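Luciferase-like monooxygenase (Streptomyces bottropensis, PDB 4US5) probably acts as a flavin-utilizing monooxygenase of the bacterial luciferase family, inserting oxygen into a substrate. Local coordinates at residues H243-F246 with H247-M250. Residues are numbered along the deposited sequence; the frame is centred on the assembly and turned at random.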
loop_
_atom_site.group_PDB
_atom_site.type_symbol
_atom_site.label_atom_id
_atom_site.label_comp_id
_atom_site.label_asym_id
_atom_site.label_seq_id
_atom_site.Cartn_x
_atom_site.Cartn_y
_atom_site.Cartn_z
ATOM N N HIS B 243 1.790 30.304 1.794
ATOM C CA HIS B 243 2.437 29.836 0.596
ATOM C C HIS B 243 3.511 30.817 0.108
ATOM O O HIS B 243 4.566 30.417 -0.378
ATOM C CB HIS B 243 1.397 29.621 -0.479
ATOM C CG HIS B 243 1.771 28.568 -1.453
ATOM N ND1 HIS B 243 0.882 28.065 -2.361
ATOM C CD2 HIS B 243 2.924 27.887 -1.635
ATOM C CE1 HIS B 243 1.478 27.133 -3.083
ATOM N NE2 HIS B 243 2.703 26.976 -2.628
ATOM N N ARG B 244 3.172 32.097 0.164
ATOM C CA ARG B 244 4.081 33.134 -0.230
ATOM C C ARG B 244 5.386 33.028 0.581
ATOM O O ARG B 244 6.486 33.106 0.010
ATOM C CB ARG B 244 3.432 34.490 -0.036
ATOM C CG ARG B 244 2.290 34.778 -0.977
ATOM C CD ARG B 244 1.623 36.097 -0.655
ATOM N NE ARG B 244 2.536 37.206 -0.907
ATOM C CZ ARG B 244 2.569 38.335 -0.215
ATOM N NH1 ARG B 244 1.728 38.550 0.780
ATOM N NH2 ARG B 244 3.492 39.263 -0.521
ATOM N N LEU B 245 5.246 32.891 1.893
ATOM C CA LEU B 245 6.428 32.826 2.799
ATOM C C LEU B 245 7.187 31.535 2.591
ATOM O O LEU B 245 8.408 31.527 2.625
ATOM C CB LEU B 245 6.007 32.955 4.257
ATOM C CG LEU B 245 7.132 32.858 5.311
ATOM C CD1 LEU B 245 8.201 33.900 5.038
ATOM C CD2 LEU B 245 6.569 33.012 6.715
ATOM N N PHE B 246 6.463 30.443 2.300
ATOM C CA PHE B 246 7.137 29.177 2.007
ATOM C C PHE B 246 8.044 29.369 0.813
ATOM O O PHE B 246 9.195 28.927 0.818
ATOM C CB PHE B 246 6.116 28.038 1.763
ATOM C CG PHE B 246 6.741 26.679 1.539
ATOM C CD1 PHE B 246 7.219 25.930 2.591
ATOM C CD2 PHE B 246 6.839 26.166 0.252
ATOM C CE1 PHE B 246 7.802 24.685 2.388
ATOM C CE2 PHE B 246 7.413 24.922 0.023
ATOM C CZ PHE B 246 7.882 24.169 1.093
ATOM N N HIS B 247 7.584 30.107 -0.189
ATOM C CA HIS B 247 8.445 30.356 -1.343
ATOM C C HIS B 247 9.640 31.263 -1.043
ATOM O O HIS B 247 10.709 31.044 -1.567
ATOM C CB HIS B 247 7.670 30.945 -2.518
ATOM C CG HIS B 247 7.172 29.915 -3.460
ATOM N ND1 HIS B 247 6.037 29.179 -3.204
ATOM C CD2 HIS B 247 7.676 29.445 -4.624
ATOM C CE1 HIS B 247 5.860 28.302 -4.172
ATOM N NE2 HIS B 247 6.816 28.478 -5.069
ATOM N N ARG B 248 9.418 32.313 -0.262
ATOM C CA ARG B 248 10.526 33.208 0.140
ATOM C C ARG B 248 11.591 32.368 0.812
ATOM O O ARG B 248 12.785 32.477 0.498
ATOM C CB ARG B 248 10.039 34.305 1.100
ATOM C CG ARG B 248 11.182 35.051 1.783
ATOM C CD ARG B 248 10.691 36.112 2.751
ATOM N NE ARG B 248 10.206 37.313 2.069
ATOM C CZ ARG B 248 9.743 38.389 2.696
ATOM N NH1 ARG B 248 9.712 38.440 4.018
ATOM N NH2 ARG B 248 9.341 39.430 2.002
ATOM N N ARG B 249 11.145 31.524 1.738
ATOM C CA ARG B 249 12.057 30.749 2.546
ATOM C C ARG B 249 12.810 29.734 1.715
ATOM O O ARG B 249 14.008 29.607 1.833
ATOM C CB ARG B 249 11.293 30.036 3.666
ATOM C CG ARG B 249 10.873 30.939 4.798
ATOM C CD ARG B 249 10.128 30.103 5.820
ATOM N NE ARG B 249 9.762 30.823 7.013
ATOM C CZ ARG B 249 9.122 30.264 8.034
ATOM N NH1 ARG B 249 8.696 28.990 7.949
ATOM N NH2 ARG B 249 8.842 30.972 9.097
HETATM N N MSE B 250 12.101 29.047 0.830
HETATM C CA MSE B 250 12.758 28.056 -0.023
HETATM C C MSE B 250 13.773 28.720 -0.934
HETATM O O MSE B 250 14.829 28.145 -1.203
HETATM C CB MSE B 250 11.747 27.270 -0.851
HETATM C CG MSE B 250 10.815 26.400 0.008
HETATM SE SE MSE B 250 11.739 24.858 0.821
HETATM C CE MSE B 250 11.892 23.670 -0.765
#
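F246 and M250, one turn apart near the C-terminal end of helix 233-251, meet by the face of the ring. The phenyl CG is anti to the backbone N (chi1 -176°), which carries the ring alongside the M250 side chain; M250 CG then sits over one face, offset toward the rim, in a CH-pi contact 3.9 Å from the F246 ring centroid. The bend at chi2 (-71°) brings the selenomethionine SE to the same ring obliquely, 4.5 Å from the F246 centroid, a Met-aromatic contact. F53 meets this ring edge-to-face.

One turn earlier, H243 and H247 point the same way with their rings oblique, planes at 52° and H243 CD2 3.7 Å from H247 ND1. H243 O accepts the helical bond from H247 N at 3.0 Å and also a weak one from H247 ND1 at 3.4 Å, with the carbonyl oxygen at the edge of the imidazole and in its plane. Y286 stacks on H243 and also meets the H247 ring.

L245 and R249 cross on another side of the helix. R249 is extended from CG to NE, and L245 CD2 lies 3.5 Å above one face of its guanidinium. Replacing R249 by an alanine would probably leave L245 without the flat group beside its methyls and remove the weak, long ion pair with D254. R248, bent at chi3, instead donates hydrogen bonds from NE, NH1 and NH2 to the backbone carbonyls of P273, E267 and K270, while R244 forms a salt bridge with D274.

The helix thus separates its chemistry by side: R249 lies against L245, whereas R244 and R248 tie the helix to the end of helix 261-268 and the chain just after it, the carbonyls there satisfying the buried R248 guanidinium.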